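Long-range contacts in glutamate--LysW ligase ArgX (Sulfolobus tokodaii, PDB 3VPB), which probably catalyses the ATP-dependent joining of glutamate to the C-terminal glutamate of the carrier protein LysW in arginine biosynthesis: residues B[73-84]-B[228-236]; B[16-26]-B[269-277]. All coordinates share one frame; numbering follows the deposited sequence.

Overall arrangement
Both contacts join the N-terminal preATP-grasp domain to the ATP-grasp part of the chain. Contact 1, its centre about 9 Å from that of the chain, ties the edge strand 73-75 of the parallel sheet, with the helix after it, to the turn leading into strand 233-241. Contact 2, its centre about 21 Å from it, packs helix 12-23 against helix 268-280, yet most touching residues are buried. Contact 1 depends on side chains binding backbone and on a histidine-carboxylate pair; contact 2 sets an apolar helix seam beside a paired amide. The centres are about 19 Å apart, and the contacts meet where Ile75 packs on Ile276, Phe233 on Leu272, and Glu232 OE2 probably hydrogen-bonds Tyr275 OH.

Contact 1. Residues B[73-84]-B[228-236]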
loop_
_atom_site.group_PDB
_atom_site.type_symbol
_atom_site.label_atom_id
_atom_site.label_comp_id
_atom_site.label_asym_id
_atom_site.label_seq_id
_atom_site.Cartn_x
_atom_site.Cartn_y
_atom_site.Cartn_z
ATOM N N HIS B 73 29.455 2.454 -18.883
ATOM C CA HIS B 73 28.575 3.417 -19.502
ATOM C C HIS B 73 27.193 2.807 -19.681
ATOM O O HIS B 73 27.054 1.794 -20.345
ATOM C CB HIS B 73 29.080 3.859 -20.859
ATOM C CG HIS B 73 28.211 4.904 -21.478
ATOM N ND1 HIS B 73 28.257 6.224 -21.089
ATOM C CD2 HIS B 73 27.223 4.815 -22.398
ATOM C CE1 HIS B 73 27.345 6.912 -21.759
ATOM N NE2 HIS B 73 26.709 6.081 -22.564
ATOM N N THR B 74 26.181 3.428 -19.097
ATOM C CA THR B 74 24.850 2.843 -19.152
ATOM C C THR B 74 23.965 3.615 -20.116
ATOM O O THR B 74 24.078 4.852 -20.247
ATOM C CB THR B 74 24.176 2.792 -17.777
ATOM O OG1 THR B 74 24.016 4.130 -17.277
ATOM C CG2 THR B 74 25.004 1.976 -16.815
ATOM N N ILE B 75 23.090 2.874 -20.793
ATOM C CA ILE B 75 22.145 3.451 -21.743
ATOM C C ILE B 75 20.773 2.927 -21.346
ATOM O O ILE B 75 20.537 1.741 -21.523
ATOM C CB ILE B 75 22.474 2.952 -23.194
ATOM C CG1 ILE B 75 23.881 3.432 -23.659
ATOM C CG2 ILE B 75 21.364 3.357 -24.211
ATOM C CD1 ILE B 75 24.317 2.738 -24.974
ATOM N N ASN B 76 19.887 3.776 -20.806
ATOM C CA ASN B 76 20.179 5.159 -20.427
ATOM C C ASN B 76 20.907 5.311 -19.091
ATOM O O ASN B 76 20.966 4.376 -18.295
ATOM C CB ASN B 76 18.874 5.987 -20.404
ATOM C CG ASN B 76 18.257 6.101 -21.777
ATOM O OD1 ASN B 76 18.891 6.580 -22.699
ATOM N ND2 ASN B 76 17.041 5.594 -21.932
ATOM N N SER B 77 21.463 6.493 -18.859
ATOM C CA SER B 77 22.114 6.817 -17.578
ATOM C C SER B 77 21.098 6.991 -16.427
ATOM O O SER B 77 19.907 7.242 -16.652
ATOM C CB SER B 77 23.040 8.043 -17.736
ATOM O OG SER B 77 22.294 9.236 -17.945
ATOM N N SER B 78 21.563 6.849 -15.181
ATOM C CA SER B 78 20.653 6.966 -14.037
ATOM C C SER B 78 20.084 8.375 -13.969
ATOM O O SER B 78 18.962 8.571 -13.539
ATOM C CB SER B 78 21.344 6.564 -12.713
ATOM O OG SER B 78 22.386 7.466 -12.381
ATOM N N ASP B 79 20.853 9.363 -14.426
ATOM C CA ASP B 79 20.385 10.742 -14.356
ATOM C C ASP B 79 19.232 10.935 -15.351
ATOM O O ASP B 79 18.242 11.581 -15.022
ATOM C CB ASP B 79 21.544 11.732 -14.575
ATOM C CG ASP B 79 22.459 11.876 -13.336
ATOM O OD1 ASP B 79 23.664 12.212 -13.500
ATOM O OD2 ASP B 79 21.999 11.642 -12.194
ATOM N N VAL B 80 19.334 10.303 -16.517
ATOM C CA VAL B 80 18.290 10.350 -17.541
ATOM C C VAL B 80 17.058 9.554 -17.060
ATOM O O VAL B 80 15.914 10.012 -17.168
ATOM C CB VAL B 80 18.813 9.793 -18.867
ATOM C CG1 VAL B 80 17.677 9.598 -19.861
ATOM C CG2 VAL B 80 19.894 10.755 -19.449
ATOM N N ILE B 81 17.299 8.373 -16.512
ATOM C CA ILE B 81 16.192 7.541 -15.982
ATOM C C ILE B 81 15.384 8.314 -14.910
ATOM O O ILE B 81 14.150 8.356 -14.948
ATOM C CB ILE B 81 16.688 6.160 -15.485
ATOM C CG1 ILE B 81 17.175 5.319 -16.672
ATOM C CG2 ILE B 81 15.534 5.415 -14.792
ATOM C CD1 ILE B 81 18.129 4.147 -16.308
ATOM N N ASN B 82 16.084 8.952 -13.981
ATOM C CA ASN B 82 15.456 9.716 -12.895
ATOM C C ASN B 82 14.541 10.820 -13.453
ATOM O O ASN B 82 13.371 10.961 -13.049
ATOM C CB ASN B 82 16.560 10.318 -12.017
ATOM C CG ASN B 82 16.377 10.044 -10.507
ATOM O OD1 ASN B 82 15.388 9.460 -10.054
ATOM N ND2 ASN B 82 17.349 10.481 -9.728
ATOM N N VAL B 83 15.061 11.553 -14.431
ATOM C CA VAL B 83 14.348 12.687 -14.983
ATOM C C VAL B 83 13.214 12.257 -15.933
ATOM O O VAL B 83 12.106 12.741 -15.795
ATOM C CB VAL B 83 15.338 13.714 -15.608
ATOM C CG1 VAL B 83 14.575 14.813 -16.336
ATOM C CG2 VAL B 83 16.172 14.329 -14.491
ATOM N N CYS B 84 13.473 11.324 -16.851
ATOM C CA CYS B 84 12.442 10.913 -17.823
ATOM C C CYS B 84 11.377 10.073 -17.158
ATOM O O CYS B 84 10.230 10.078 -17.582
ATOM C CB CYS B 84 13.045 10.090 -18.945
ATOM S SG CYS B 84 14.047 11.019 -20.009
ATOM N N ILE B 228 17.647 18.449 -24.342
ATOM C CA ILE B 228 17.510 19.045 -23.013
ATOM C C ILE B 228 17.727 17.992 -21.921
ATOM O O ILE B 228 18.395 18.255 -20.920
ATOM C CB ILE B 228 16.133 19.742 -22.850
ATOM C CG1 ILE B 228 16.124 21.052 -23.641
ATOM C CG2 ILE B 228 15.818 20.051 -21.376
ATOM C CD1 ILE B 228 14.706 21.502 -23.982
ATOM N N VAL B 229 17.164 16.801 -22.120
ATOM C CA VAL B 229 17.205 15.768 -21.081
ATOM C C VAL B 229 18.399 14.823 -21.226
ATOM O O VAL B 229 18.679 14.041 -20.328
ATOM C CB VAL B 229 15.883 14.942 -21.002
ATOM C CG1 VAL B 229 14.677 15.848 -20.782
ATOM C CG2 VAL B 229 15.713 14.098 -22.242
ATOM N N HIS B 230 19.085 14.898 -22.366
ATOM C CA HIS B 230 20.281 14.097 -22.663
ATOM C C HIS B 230 20.105 12.575 -22.763
ATOM O O HIS B 230 21.019 11.825 -22.440
ATOM C CB HIS B 230 21.437 14.465 -21.721
ATOM C CG HIS B 230 21.903 15.877 -21.879
ATOM N ND1 HIS B 230 21.659 16.853 -20.938
ATOM C CD2 HIS B 230 22.579 16.484 -22.884
ATOM C CE1 HIS B 230 22.169 17.999 -21.350
ATOM N NE2 HIS B 230 22.741 17.801 -22.524
ATOM N N GLY B 231 18.944 12.113 -23.215
ATOM C CA GLY B 231 18.749 10.667 -23.384
ATOM C C GLY B 231 19.465 10.112 -24.606
ATOM O O GLY B 231 19.463 10.736 -25.656
ATOM N N GLU B 232 20.088 8.950 -24.469
ATOM C CA GLU B 232 20.702 8.252 -25.597
ATOM C C GLU B 232 19.775 7.345 -26.374
ATOM O O GLU B 232 19.987 7.106 -27.562
ATOM C CB GLU B 232 21.927 7.441 -25.142
ATOM C CG GLU B 232 23.220 8.184 -25.402
ATOM C CD GLU B 232 24.436 7.333 -25.133
ATOM O OE1 GLU B 232 24.587 6.870 -23.985
ATOM O OE2 GLU B 232 25.238 7.152 -26.073
ATOM N N PHE B 233 18.760 6.783 -25.699
ATOM C CA PHE B 233 17.796 5.938 -26.390
ATOM C C PHE B 233 16.475 6.144 -25.673
ATOM O O PHE B 233 16.229 5.533 -24.643
ATOM C CB PHE B 233 18.221 4.456 -26.386
ATOM C CG PHE B 233 17.196 3.494 -26.942
ATOM C CD1 PHE B 233 16.463 3.791 -28.089
ATOM C CD2 PHE B 233 16.989 2.259 -26.327
ATOM C CE1 PHE B 233 15.546 2.885 -28.604
ATOM C CE2 PHE B 233 16.075 1.353 -26.827
ATOM C CZ PHE B 233 15.343 1.648 -27.964
ATOM N N VAL B 234 15.651 7.049 -26.191
ATOM C CA VAL B 234 14.430 7.427 -25.466
ATOM C C VAL B 234 13.238 7.552 -26.401
ATOM O O VAL B 234 13.401 7.778 -27.617
ATOM C CB VAL B 234 14.586 8.764 -24.689
ATOM C CG1 VAL B 234 15.583 8.642 -23.501
ATOM C CG2 VAL B 234 14.986 9.893 -25.644
ATOM N N SER B 235 12.041 7.412 -25.843
ATOM C CA SER B 235 10.850 7.738 -26.612
ATOM C C SER B 235 10.267 9.059 -26.134
ATOM O O SER B 235 10.561 9.547 -25.021
ATOM C CB SER B 235 9.807 6.603 -26.559
ATOM O OG SER B 235 9.332 6.445 -25.248
ATOM N N ILE B 236 9.471 9.667 -27.011
ATOM C CA ILE B 236 8.859 10.950 -26.732
ATOM C C ILE B 236 7.396 10.859 -27.157
ATOM O O ILE B 236 7.083 10.323 -28.245
ATOM C CB ILE B 236 9.523 12.102 -27.531
ATOM C CG1 ILE B 236 11.056 12.051 -27.468
ATOM C CG2 ILE B 236 9.059 13.467 -26.997
ATOM C CD1 ILE B 236 11.776 11.046 -28.458
HETATM O O HOH W 1 23.361 6.993 -21.804
HETATM O O HOH W 2 21.336 8.437 -21.269
#
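Glu232 reaches across to His73 with one carboxylate oxygen: His73 NE2 donates to Glu232 OE1 at 2.7 Å, nearly straight at 169°. The oxygen lies in the plane of the imidazole and is met on its syn side, while the ring and carboxylate planes stand 73° apart. An extended chain beyond CG carries the carboxylate this far, past Ile75, whose CG1 lies against OE1. A water bridges OE1 and Thr74 O, and OE2 is taken by the hydroxyls of Tyr275 and Tyr280.

Asn76, which follows a cis peptide bond, reads the opposing backbone with both ends of its amide. OD1 accepts from Phe233 N on a lone pair at 3.0 Å and weakly from Glu232 N, while ND2 gives a hydrogen to Phe233 O at 2.8 Å and another to Asp253 O. Asparagine suits this place because one short side chain offers both acceptor and donor.

Behind it, Val80, in helix 78-84 after strand 73-75 of the preATP-grasp domain, packs against the turn between helix 216-229 and strand 233-241 of the ATP-grasp part: CG2 rests on His230 O at 3.4 Å and CG1 on Gly231 CA. Val229 CG2 meets Cys84 SG at 4.2 Å. A side chain on Gly231 would run into Val234 CG1. The carboxylate's donors would probably favour its ionised form, and bonds at both amide ends are likely to restrain Asn76 from turning.

Contact 2. Residues B[16-26]-B[269-277]; sequences LIAKALEENKV and AQKLVEYIK
Helix 12-23 of the preATP-grasp domain packs on helix 268-280 near the C-terminus, the short segments crossing at -50° with their axes 8.7 Å apart. Alanines permit the approach: Ala269 CB sits 3.4 Å from Leu16 O, and Ala20 CB meets Val273 CG2 at 3.8 Å. Val273 spreads its two methyls over the seam, CG2 also touching Leu21 CD2 while CG1 turns to Asn24 CB and Val26.

Helix 12-23 ends in a Schellman motif with Lys25, at positive phi, as its C-prime residue, and Asn24 just before it faces the other helix. Its amide pairs with that of Gln270, the planes 30° apart: Asn24 ND2 donates to Gln270 OE1 at 2.7 Å, and Gln270 NE2 returns a bond to Asn24 OD1 at 2.9 Å. The glutamine reaches it through a bend at chi2 (61°). Each amide has a further acceptor, Ala20 O for Asn24 ND2 and Glu274 OE1 for Gln270 NE2. A leucine in place of Asn24 would probably leave Gln270 OE1 without its donor and Ala20 O without its side-chain bond, Gln270 keeping Glu274 as partner. Lys277, its long chain lying along Val26, brings NZ to Asn24 O at 3.0 Å, in the carbonyl plane and on a lone pair.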
loop_
_atom_site.group_PDB
_atom_site.type_symbol
_atom_site.label_atom_id
_atom_site.label_comp_id
_atom_site.label_asym_id
_atom_site.label_seq_id
_atom_site.Cartn_x
_atom_site.Cartn_y
_atom_site.Cartn_z
ATOM N N LEU B 16 14.607 -9.054 -29.062
ATOM C CA LEU B 16 15.096 -8.421 -30.287
ATOM C C LEU B 16 16.463 -7.759 -30.069
ATOM O O LEU B 16 17.317 -7.789 -30.963
ATOM C CB LEU B 16 14.077 -7.407 -30.839
ATOM C CG LEU B 16 12.765 -7.953 -31.432
ATOM C CD1 LEU B 16 11.848 -6.798 -31.793
ATOM C CD2 LEU B 16 12.991 -8.849 -32.677
ATOM N N ILE B 17 16.684 -7.167 -28.891
ATOM C CA ILE B 17 17.980 -6.544 -28.622
ATOM C C ILE B 17 19.053 -7.627 -28.456
ATOM O O ILE B 17 20.152 -7.489 -28.971
ATOM C CB ILE B 17 17.952 -5.573 -27.397
ATOM C CG1 ILE B 17 17.038 -4.376 -27.665
ATOM C CG2 ILE B 17 19.383 -5.067 -27.045
ATOM C CD1 ILE B 17 16.707 -3.567 -26.391
ATOM N N ALA B 18 18.725 -8.715 -27.762
ATOM C CA ALA B 18 19.655 -9.825 -27.620
ATOM C C ALA B 18 20.006 -10.415 -28.998
ATOM O O ALA B 18 21.178 -10.743 -29.264
ATOM C CB ALA B 18 19.077 -10.910 -26.715
ATOM N N LYS B 19 19.012 -10.516 -29.872
ATOM C CA LYS B 19 19.216 -11.146 -31.175
ATOM C C LYS B 19 20.096 -10.249 -32.009
ATOM O O LYS B 19 20.983 -10.723 -32.734
ATOM C CB LYS B 19 17.872 -11.414 -31.875
ATOM C CG LYS B 19 17.981 -12.098 -33.249
ATOM C CD LYS B 19 18.637 -13.498 -33.140
ATOM C CE LYS B 19 18.566 -14.279 -34.461
ATOM N NZ LYS B 19 19.567 -13.787 -35.476
ATOM N N ALA B 20 19.887 -8.942 -31.889
ATOM C CA ALA B 20 20.699 -7.990 -32.640
ATOM C C ALA B 20 22.153 -7.928 -32.156
ATOM O O ALA B 20 23.075 -7.737 -32.972
ATOM C CB ALA B 20 20.042 -6.580 -32.641
ATOM N N LEU B 21 22.367 -8.084 -30.843
ATOM C CA LEU B 21 23.719 -8.211 -30.298
ATOM C C LEU B 21 24.402 -9.434 -30.935
ATOM O O LEU B 21 25.498 -9.315 -31.515
ATOM C CB LEU B 21 23.722 -8.277 -28.757
ATOM C CG LEU B 21 23.362 -6.942 -28.059
ATOM C CD1 LEU B 21 22.931 -7.151 -26.601
ATOM C CD2 LEU B 21 24.486 -5.935 -28.144
ATOM N N GLU B 22 23.723 -10.571 -30.878
ATOM C CA GLU B 22 24.222 -11.817 -31.477
ATOM C C GLU B 22 24.557 -11.671 -32.975
ATOM O O GLU B 22 25.639 -12.083 -33.425
ATOM C CB GLU B 22 23.181 -12.913 -31.280
ATOM C CG GLU B 22 23.542 -14.274 -31.893
ATOM C CD GLU B 22 22.366 -15.260 -31.874
ATOM O OE1 GLU B 22 21.678 -15.368 -30.828
ATOM O OE2 GLU B 22 22.128 -15.920 -32.915
ATOM N N GLU B 23 23.629 -11.078 -33.734
ATOM C CA GLU B 23 23.720 -10.996 -35.188
ATOM C C GLU B 23 24.839 -10.072 -35.641
ATOM O O GLU B 23 25.357 -10.236 -36.740
ATOM C CB GLU B 23 22.411 -10.472 -35.769
ATOM C CG GLU B 23 21.391 -11.518 -36.103
ATOM C CD GLU B 23 20.078 -10.924 -36.613
ATOM O OE1 GLU B 23 20.081 -9.901 -37.336
ATOM O OE2 GLU B 23 19.026 -11.499 -36.303
ATOM N N ASN B 24 25.165 -9.089 -34.805
ATOM C CA ASN B 24 26.236 -8.135 -35.073
ATOM C C ASN B 24 27.563 -8.502 -34.393
ATOM O O ASN B 24 28.480 -7.672 -34.339
ATOM C CB ASN B 24 25.792 -6.714 -34.684
ATOM C CG ASN B 24 24.691 -6.177 -35.606
ATOM O OD1 ASN B 24 24.970 -5.485 -36.581
ATOM N ND2 ASN B 24 23.445 -6.511 -35.307
ATOM N N LYS B 25 27.628 -9.726 -33.855
ATOM C CA LYS B 25 28.863 -10.329 -33.309
ATOM C C LYS B 25 29.406 -9.550 -32.115
ATOM O O LYS B 25 30.626 -9.391 -31.938
ATOM C CB LYS B 25 29.950 -10.485 -34.402
ATOM C CG LYS B 25 29.462 -11.216 -35.670
ATOM C CD LYS B 25 28.916 -12.620 -35.380
ATOM C CE LYS B 25 29.895 -13.730 -35.798
ATOM N NZ LYS B 25 30.933 -14.043 -34.767
ATOM N N VAL B 26 28.484 -9.052 -31.300
ATOM C CA VAL B 26 28.862 -8.305 -30.107
ATOM C C VAL B 26 28.852 -9.261 -28.929
ATOM O O VAL B 26 27.837 -9.906 -28.672
ATOM C CB VAL B 26 27.881 -7.119 -29.854
ATOM C CG1 VAL B 26 28.205 -6.406 -28.555
ATOM C CG2 VAL B 26 27.898 -6.143 -31.025
ATOM N N ALA B 269 16.061 -2.393 -32.734
ATOM C CA ALA B 269 17.157 -3.123 -32.061
ATOM C C ALA B 269 18.465 -3.078 -32.882
ATOM O O ALA B 269 19.561 -2.904 -32.339
ATOM C CB ALA B 269 16.733 -4.555 -31.726
ATOM N N GLN B 270 18.349 -3.163 -34.205
ATOM C CA GLN B 270 19.544 -3.070 -35.067
ATOM C C GLN B 270 20.157 -1.676 -35.029
ATOM O O GLN B 270 21.397 -1.527 -34.958
ATOM C CB GLN B 270 19.174 -3.472 -36.515
ATOM C CG GLN B 270 20.334 -3.414 -37.518
ATOM C CD GLN B 270 21.486 -4.359 -37.165
ATOM O OE1 GLN B 270 21.282 -5.421 -36.585
ATOM N NE2 GLN B 270 22.704 -3.963 -37.525
ATOM N N LYS B 271 19.311 -0.644 -35.092
ATOM C CA LYS B 271 19.799 0.741 -35.018
ATOM C C LYS B 271 20.505 1.030 -33.694
ATOM O O LYS B 271 21.517 1.728 -33.656
ATOM C CB LYS B 271 18.660 1.746 -35.245
ATOM C CG LYS B 271 18.034 1.643 -36.642
ATOM C CD LYS B 271 19.045 2.157 -37.689
ATOM C CE LYS B 271 18.526 1.954 -39.110
ATOM N NZ LYS B 271 17.356 2.852 -39.364
ATOM N N LEU B 272 19.962 0.495 -32.613
ATOM C CA LEU B 272 20.593 0.655 -31.290
ATOM C C LEU B 272 21.987 0.004 -31.246
ATOM O O LEU B 272 22.965 0.621 -30.800
ATOM C CB LEU B 272 19.704 -0.004 -30.209
ATOM C CG LEU B 272 20.278 0.080 -28.780
ATOM C CD1 LEU B 272 20.470 1.506 -28.314
ATOM C CD2 LEU B 272 19.370 -0.692 -27.832
ATOM N N VAL B 273 22.067 -1.245 -31.702
ATOM C CA VAL B 273 23.320 -2.013 -31.621
ATOM C C VAL B 273 24.342 -1.326 -32.531
ATOM O O VAL B 273 25.501 -1.148 -32.154
ATOM C CB VAL B 273 23.117 -3.500 -31.966
ATOM C CG1 VAL B 273 24.462 -4.203 -32.132
ATOM C CG2 VAL B 273 22.349 -4.188 -30.837
ATOM N N GLU B 274 23.895 -0.879 -33.698
ATOM C CA GLU B 274 24.794 -0.114 -34.580
ATOM C C GLU B 274 25.344 1.124 -33.902
ATOM O O GLU B 274 26.560 1.396 -33.986
ATOM C CB GLU B 274 24.067 0.286 -35.859
ATOM C CG GLU B 274 23.906 -0.868 -36.816
ATOM C CD GLU B 274 23.085 -0.519 -38.055
ATOM O OE1 GLU B 274 23.005 -1.376 -38.968
ATOM O OE2 GLU B 274 22.522 0.597 -38.124
ATOM N N TYR B 275 24.463 1.898 -33.264
ATOM C CA TYR B 275 24.868 3.089 -32.526
ATOM C C TYR B 275 25.915 2.766 -31.445
ATOM O O TYR B 275 26.902 3.482 -31.305
ATOM C CB TYR B 275 23.650 3.763 -31.892
ATOM C CG TYR B 275 23.986 4.897 -30.963
ATOM C CD1 TYR B 275 24.265 6.177 -31.463
ATOM C CD2 TYR B 275 24.042 4.697 -29.583
ATOM C CE1 TYR B 275 24.567 7.252 -30.599
ATOM C CE2 TYR B 275 24.350 5.750 -28.724
ATOM C CZ TYR B 275 24.615 7.017 -29.240
ATOM O OH TYR B 275 24.931 8.040 -28.382
ATOM N N ILE B 276 25.684 1.699 -30.698
ATOM C CA ILE B 276 26.598 1.280 -29.622
ATOM C C ILE B 276 27.970 0.912 -30.191
ATOM O O ILE B 276 28.992 1.364 -29.683
ATOM C CB ILE B 276 25.976 0.125 -28.801
ATOM C CG1 ILE B 276 24.824 0.683 -27.959
ATOM C CG2 ILE B 276 26.990 -0.560 -27.860
ATOM C CD1 ILE B 276 23.855 -0.447 -27.526
ATOM N N LYS B 277 27.975 0.123 -31.256
ATOM C CA LYS B 277 29.235 -0.258 -31.925
ATOM C C LYS B 277 29.976 0.964 -32.477
ATOM O O LYS B 277 31.205 1.049 -32.394
ATOM C CB LYS B 277 28.953 -1.246 -33.043
ATOM C CG LYS B 277 28.564 -2.635 -32.543
ATOM C CD LYS B 277 28.285 -3.586 -33.699
ATOM C CE LYS B 277 29.489 -3.729 -34.631
ATOM N NZ LYS B 277 29.406 -4.988 -35.428
HETATM O O HOH W 3 31.245 -6.834 -33.136
#